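PDB 6UUK: muramoyltetrapeptide carboxypeptidase from Oxalobacter formigenes OXCC13, which probably acts as a serine-type carboxypeptidase of the S66 family that trims muramoyl tetrapeptides of the bacterial cell wall. Local coordinates for residues A98-D101 / E102-S105; R104-Q107 / I108-A112; S265-L268 / K269-A273. All coordinates share one frame; numbering follows the deposited sequence.

Interactions 1 and 2 follow each other along helix 101-111, in the family region of the LD-carboxypeptidase N-terminal domain. They share Arg104 and Ser105, and their centres are about 9 Å apart. Interaction 1 builds the start of the helix and interaction 2 its later turns. Interaction 3 comes much later in the chain, in the C-terminal region, where the loop after helix 252-264 leads into strand 273-280. Its centre lies about 35 Å from that of interaction 1 and about 33 Å from that of interaction 2, and it touches neither. All three lie away from the predicted catalytic residues. They are local contacts that shape a helix start, a helix and a helix-to-strand turn, in connections of two separate sheets.

Interaction 1: A98-D101 / E102-S105; sequences AAND and EERS
Asn100 caps the first turn of helix 101-111. Its OD1 accepts from Glu103 N at 2.6 Å, and the donor sits well above the amide carbonyl plane. The Asn100 side chain reaches that N-H because CG stands between the backbone N and the carbonyl carbon (chi1 58°). Backbone bonds continue the turn. Arg104 N donates to Asn100 O at 2.7 Å, and Ser105 N donates to Asp101 O at 3.0 Å. Ser105 OG also meets Asp101 O, but that separation is too short to trust.

The charged pair is Asp101 and Arg104, whose side chains lie side by side and point the same way. Arg104 NH2 forms a salt bridge to Asp101 OD1 at 2.7 Å. It comes in on the anti side of the carboxylate, tilted from the carboxylate plane, and the two flat groups are turned 80° apart. Arg104 NH1 is directed at Ala99 O, again at a doubtfully short distance. Asp101 CA lies over one face of the guanidinium.

Nonpolar contact is small. Ala99 CB rests 3.6 Å from both Glu103 CG and Arg104 CG.

Phe97 makes a cation-pi contact with Arg104, and Asp101 OD2 bonds to Trp299 of the second subunit. The cap therefore lies at a subunit contact. It ends the loop after strand 83-86 and starts the helix that leads on toward strand 119-122.

Interaction 2: R104-Q107 / I108-A112; sequences RSRQ and IMEAA
The backbone is helical: Met109 N donates to Ser105 O at 3.2 Å and Glu110 N to Arg106 O at 3.0 Å, while the bonds from Ile108 N to Arg104 O and from Ala111 N to Gln107 O are weak. Ile108 N also bonds three residues back, to Ser105 O, which thus has two donors.

The main side-chain contact is the salt bridge between Arg106 and Glu110, one helical turn apart. Arg106 NH1 meets Glu110 OE2 at 2.6 Å. The oxygen approaches the edge of the guanidinium, in its plane. The carboxylate itself is turned 63° from that plane. The contact is one-sided, because Glu110 OE1 stays 3.5 Å from Arg106 NH1. Both chains leave with CG anti to the backbone N (chi1 -173° for Arg106, -158° for Glu110) and run side by side. The Arg106 guanidinium is also held by Glu103, through NH2. It therefore lies between two carboxylates on the exposed side of the helix, and it probably offsets part of the repulsion between Glu103 and Glu110.

Elsewhere on the helix, side-chain carbons lie against carbonyls of the preceding turn. Ile108 CG1 is 3.1 Å from Arg104 O. Met109, built as selenomethionine, has its CG 3.4 Å from Ser105 O.

The nonpolar packing of these side chains is with the rest of the fold. Ile108 and Ala111 rest on strand 55-59, while Met109 packs on Leu136 and Leu141. This is an amphipathic helix in a beta-alpha-beta crossover. It links parallel strands 83-86 and 119-122 and covers strand 55-59 between them.

Interaction 3: S265-L268 / K269-A273; sequences SGIL and KKQKA
Ile267 O is approached by two donors from the residues that follow, Lys270 N and the side-chain amide of Gln271. Both bonds are weak. Gln271 NE2 lies 3.3 Å from Ile267 O, and Lys270 N lies 3.5 Å from it. The bend of the Gln271 chain at chi2 (-57°) brings NE2 to the carbonyl. The first torsion, with CG beside the backbone N, lays Gln271 CG 3.3 Å from Ile267 O.

The amide has firmer partners outside the turn. Its NE2 also bonds to Ile238 O, and its OE1 accepts from Trp219 NE1. Together these fix how the amide is rotated and satisfy both its ends.

Lys270 runs alongside Gly266 O. Its methylenes lie against that oxygen, with Lys270 CG 3.4 Å and Lys270 CE 3.2 Å from Gly266 O. Gly266 itself ends helix 252-264 in a Schellman motif. Its phi is positive (90°), a conformation that glycine adopts readily.

Leu268 packs on Leu262 of helix 252-264 and on Leu304. Ile267 packs on Trp219 of strand 213-222. The loop leads into strand 273-280 and completes the beta-alpha-beta connection from strand 242-248.

Within the two segments the turn is held by weak bonds to Ile267 O and by side-chain methylenes lying against backbone carbonyls. Its position probably depends more on the buried Gln271 amide and on the leucine packing.

Interaction 1: A98-D101 / E102-S105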
loop_
_atom_site.group_PDB
_atom_site.type_symbol
_atom_site.label_atom_id
_atom_site.label_comp_id
_atom_site.label_asym_id
_atom_site.label_seq_id
_atom_site.Cartn_x
_atom_site.Cartn_y
_atom_site.Cartn_z
ATOM N N ALA B 98 4.613 11.520 18.916
ATOM C CA ALA B 98 5.274 11.945 20.143
ATOM C C ALA B 98 5.805 13.369 20.067
ATOM O O ALA B 98 6.147 13.939 21.109
ATOM C CB ALA B 98 6.417 10.989 20.486
ATOM N N ALA B 99 5.888 13.946 18.871
ATOM C CA ALA B 99 6.333 15.322 18.681
ATOM C C ALA B 99 6.018 15.718 17.246
ATOM O O ALA B 99 5.620 14.887 16.426
ATOM C CB ALA B 99 7.825 15.490 18.983
ATOM N N ASN B 100 6.197 17.004 16.954
ATOM C CA ASN B 100 5.989 17.486 15.599
ATOM C C ASN B 100 7.085 16.950 14.678
ATOM O O ASN B 100 8.114 16.433 15.121
ATOM C CB ASN B 100 5.954 19.015 15.568
ATOM C CG ASN B 100 7.224 19.640 16.108
ATOM O OD1 ASN B 100 8.216 19.776 15.393
ATOM N ND2 ASN B 100 7.196 20.033 17.376
ATOM N N ASP B 101 6.847 17.077 13.369
ATOM C CA ASP B 101 7.779 16.530 12.388
ATOM C C ASP B 101 9.169 17.137 12.543
ATOM O O ASP B 101 10.178 16.432 12.431
ATOM C CB ASP B 101 7.250 16.764 10.973
ATOM C CG ASP B 101 5.839 16.243 10.786
ATOM O OD1 ASP B 101 5.463 15.276 11.480
ATOM O OD2 ASP B 101 5.107 16.802 9.943
ATOM N N GLU B 102 9.238 18.443 12.806
ATOM C CA GLU B 102 10.532 19.095 12.965
ATOM C C GLU B 102 11.201 18.700 14.275
ATOM O O GLU B 102 12.431 18.593 14.333
ATOM C CB GLU B 102 10.374 20.615 12.887
ATOM C CG GLU B 102 9.774 21.124 11.580
ATOM C CD GLU B 102 8.264 20.973 11.525
ATOM O OE1 GLU B 102 7.652 20.719 12.585
ATOM O OE2 GLU B 102 7.690 21.102 10.423
ATOM N N GLU B 103 10.416 18.480 15.332
ATOM C CA GLU B 103 11.002 18.074 16.605
ATOM C C GLU B 103 11.443 16.618 16.570
ATOM O O GLU B 103 12.522 16.281 17.072
ATOM C CB GLU B 103 10.010 18.311 17.743
ATOM C CG GLU B 103 10.535 17.917 19.117
ATOM C CD GLU B 103 11.752 18.725 19.538
ATOM O OE1 GLU B 103 11.880 19.888 19.101
ATOM O OE2 GLU B 103 12.581 18.193 20.307
ATOM N N ARG B 104 10.626 15.738 15.983
ATOM C CA ARG B 104 11.038 14.347 15.831
ATOM C C ARG B 104 12.271 14.232 14.946
ATOM O O ARG B 104 13.116 13.359 15.169
ATOM C CB ARG B 104 9.895 13.508 15.254
ATOM C CG ARG B 104 8.649 13.457 16.117
ATOM C CD ARG B 104 7.730 12.316 15.703
ATOM N NE ARG B 104 7.505 12.274 14.261
ATOM C CZ ARG B 104 6.574 12.980 13.625
ATOM N NH1 ARG B 104 5.779 13.795 14.304
ATOM N NH2 ARG B 104 6.441 12.873 12.310
ATOM N N SER B 105 12.394 15.105 13.943
ATOM C CA SER B 105 13.569 15.074 13.080
ATOM C C SER B 105 14.813 15.539 13.825
ATOM O O SER B 105 15.892 14.955 13.671
ATOM C CB SER B 105 13.331 15.938 11.843
ATOM O OG SER B 105 12.101 15.615 11.225
#

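Interaction 2: R104-Q107 / I108-A112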
loop_
_atom_site.group_PDB
_atom_site.type_symbol
_atom_site.label_atom_id
_atom_site.label_comp_id
_atom_site.label_asym_id
_atom_site.label_seq_id
_atom_site.Cartn_x
_atom_site.Cartn_y
_atom_site.Cartn_z
ATOM N N ARG B 104 10.626 15.738 15.983
ATOM C CA ARG B 104 11.038 14.347 15.831
ATOM C C ARG B 104 12.271 14.232 14.946
ATOM O O ARG B 104 13.116 13.359 15.169
ATOM C CB ARG B 104 9.895 13.508 15.254
ATOM C CG ARG B 104 8.649 13.457 16.117
ATOM C CD ARG B 104 7.730 12.316 15.703
ATOM N NE ARG B 104 7.505 12.274 14.261
ATOM C CZ ARG B 104 6.574 12.980 13.625
ATOM N NH1 ARG B 104 5.779 13.795 14.304
ATOM N NH2 ARG B 104 6.441 12.873 12.310
ATOM N N SER B 105 12.394 15.105 13.943
ATOM C CA SER B 105 13.569 15.074 13.080
ATOM C C SER B 105 14.813 15.539 13.825
ATOM O O SER B 105 15.892 14.955 13.671
ATOM C CB SER B 105 13.331 15.938 11.843
ATOM O OG SER B 105 12.101 15.615 11.225
ATOM N N ARG B 106 14.682 16.594 14.634
ATOM C CA ARG B 106 15.823 17.104 15.382
ATOM C C ARG B 106 16.319 16.094 16.409
ATOM O O ARG B 106 17.526 16.019 16.669
ATOM C CB ARG B 106 15.453 18.419 16.068
ATOM C CG ARG B 106 16.623 19.125 16.730
ATOM C CD ARG B 106 16.141 20.094 17.795
ATOM N NE ARG B 106 15.355 19.413 18.819
ATOM C CZ ARG B 106 15.880 18.767 19.855
ATOM N NH1 ARG B 106 17.196 18.713 20.007
ATOM N NH2 ARG B 106 15.089 18.173 20.739
ATOM N N GLN B 107 15.412 15.311 16.999
ATOM C CA GLN B 107 15.818 14.312 17.979
ATOM C C GLN B 107 16.606 13.169 17.354
ATOM O O GLN B 107 17.355 12.489 18.062
ATOM C CB GLN B 107 14.591 13.761 18.709
ATOM C CG GLN B 107 13.856 14.792 19.552
ATOM C CD GLN B 107 12.561 14.260 20.134
ATOM O OE1 GLN B 107 12.258 13.071 20.021
ATOM N NE2 GLN B 107 11.787 15.140 20.759
ATOM N N ILE B 108 16.457 12.942 16.047
ATOM C CA ILE B 108 17.239 11.903 15.386
ATOM C C ILE B 108 18.625 12.422 15.023
ATOM O O ILE B 108 19.615 11.686 15.098
ATOM C CB ILE B 108 16.488 11.374 14.150
ATOM C CG1 ILE B 108 15.061 10.972 14.522
ATOM C CG2 ILE B 108 17.220 10.184 13.552
ATOM C CD1 ILE B 108 14.244 10.466 13.355
HETATM N N MSE B 109 18.719 13.689 14.633
HETATM C CA MSE B 109 20.002 14.292 14.290
HETATM C C MSE B 109 20.858 14.506 15.533
HETATM O O MSE B 109 22.086 14.496 15.460
HETATM C CB MSE B 109 19.797 15.623 13.564
HETATM C CG MSE B 109 18.992 15.533 12.275
HETATM SE SE MSE B 109 19.741 14.288 10.974
HETATM C CE MSE B 109 18.594 12.759 11.335
ATOM N N GLU B 110 20.200 14.701 16.677
ATOM C CA GLU B 110 20.927 14.970 17.911
ATOM C C GLU B 110 21.501 13.693 18.515
ATOM O O GLU B 110 22.640 13.689 18.996
ATOM C CB GLU B 110 20.013 15.674 18.916
ATOM C CG GLU B 110 20.756 16.457 19.986
ATOM C CD GLU B 110 19.819 17.151 20.956
ATOM O OE1 GLU B 110 19.242 16.465 21.824
ATOM O OE2 GLU B 110 19.653 18.384 20.844
ATOM N N ALA B 111 20.730 12.603 18.499
ATOM C CA ALA B 111 21.223 11.345 19.049
ATOM C C ALA B 111 22.333 10.752 18.191
ATOM O O ALA B 111 23.221 10.069 18.715
ATOM C CB ALA B 111 20.074 10.347 19.194
ATOM N N ALA B 112 22.303 10.998 16.880
ATOM C CA ALA B 112 23.345 10.497 15.994
ATOM C C ALA B 112 24.656 11.259 16.134
ATOM O O ALA B 112 25.647 10.868 15.510
ATOM C CB ALA B 112 22.870 10.549 14.541
#

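Interaction 3: S265-L268 / K269-A273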
loop_
_atom_site.group_PDB
_atom_site.type_symbol
_atom_site.label_atom_id
_atom_site.label_comp_id
_atom_site.label_asym_id
_atom_site.label_seq_id
_atom_site.Cartn_x
_atom_site.Cartn_y
_atom_site.Cartn_z
ATOM N N SER B 265 6.810 -3.538 -10.285
ATOM C CA SER B 265 7.822 -2.488 -10.282
ATOM C C SER B 265 9.205 -3.005 -10.657
ATOM O O SER B 265 10.114 -2.193 -10.867
ATOM C CB SER B 265 7.881 -1.811 -8.912
ATOM O OG SER B 265 6.635 -1.227 -8.573
ATOM N N GLY B 266 9.386 -4.319 -10.738
ATOM C CA GLY B 266 10.651 -4.900 -11.131
ATOM C C GLY B 266 11.616 -5.183 -10.003
ATOM O O GLY B 266 12.789 -5.466 -10.273
ATOM N N ILE B 267 11.165 -5.122 -8.751
ATOM C CA ILE B 267 12.073 -5.314 -7.625
ATOM C C ILE B 267 12.368 -6.794 -7.409
ATOM O O ILE B 267 13.515 -7.178 -7.156
ATOM C CB ILE B 267 11.488 -4.662 -6.360
ATOM C CG1 ILE B 267 11.153 -3.193 -6.625
ATOM C CG2 ILE B 267 12.461 -4.791 -5.196
ATOM C CD1 ILE B 267 12.341 -2.365 -7.058
ATOM N N LEU B 268 11.346 -7.645 -7.512
ATOM C CA LEU B 268 11.529 -9.064 -7.215
ATOM C C LEU B 268 12.323 -9.784 -8.298
ATOM O O LEU B 268 12.938 -10.819 -8.022
ATOM C CB LEU B 268 10.172 -9.741 -7.025
ATOM C CG LEU B 268 9.221 -9.091 -6.017
ATOM C CD1 LEU B 268 7.963 -9.928 -5.843
ATOM C CD2 LEU B 268 9.916 -8.877 -4.681
ATOM N N LYS B 269 12.324 -9.258 -9.526
ATOM C CA LYS B 269 12.999 -9.944 -10.622
ATOM C C LYS B 269 14.515 -9.921 -10.467
ATOM O O LYS B 269 15.203 -10.807 -10.988
ATOM C CB LYS B 269 12.601 -9.314 -11.956
ATOM C CG LYS B 269 11.099 -9.180 -12.158
ATOM C CD LYS B 269 10.787 -8.416 -13.436
ATOM C CE LYS B 269 9.298 -8.151 -13.580
ATOM N NZ LYS B 269 8.511 -9.414 -13.644
ATOM N N LYS B 270 15.051 -8.929 -9.758
ATOM C CA LYS B 270 16.493 -8.778 -9.621
ATOM C C LYS B 270 17.069 -9.545 -8.437
ATOM O O LYS B 270 18.257 -9.889 -8.459
ATOM C CB LYS B 270 16.860 -7.297 -9.481
ATOM C CG LYS B 270 16.068 -6.374 -10.392
ATOM C CD LYS B 270 16.545 -4.935 -10.261
ATOM C CE LYS B 270 15.558 -3.966 -10.889
ATOM N NZ LYS B 270 15.217 -4.337 -12.290
ATOM N N GLN B 271 16.264 -9.819 -7.414
ATOM C CA GLN B 271 16.765 -10.476 -6.218
ATOM C C GLN B 271 17.060 -11.950 -6.497
ATOM O O GLN B 271 16.642 -12.520 -7.509
ATOM C CB GLN B 271 15.761 -10.339 -5.075
ATOM C CG GLN B 271 15.231 -8.925 -4.887
ATOM C CD GLN B 271 16.334 -7.912 -4.653
ATOM O OE1 GLN B 271 17.287 -8.171 -3.918
ATOM N NE2 GLN B 271 16.213 -6.750 -5.285
ATOM N N LYS B 272 17.797 -12.569 -5.576
ATOM C CA LYS B 272 18.148 -13.977 -5.708
ATOM C C LYS B 272 17.136 -14.903 -5.048
ATOM O O LYS B 272 16.961 -16.039 -5.503
ATOM C CB LYS B 272 19.538 -14.235 -5.117
ATOM C CG LYS B 272 20.672 -13.589 -5.897
ATOM C CD LYS B 272 22.027 -13.929 -5.295
ATOM C CE LYS B 272 23.160 -13.327 -6.112
ATOM N NZ LYS B 272 24.493 -13.611 -5.513
ATOM N N ALA B 273 16.467 -14.446 -3.992
ATOM C CA ALA B 273 15.474 -15.261 -3.307
ATOM C C ALA B 273 14.583 -14.356 -2.471
ATOM O O ALA B 273 15.012 -13.294 -2.009
ATOM C CB ALA B 273 16.128 -16.329 -2.423
#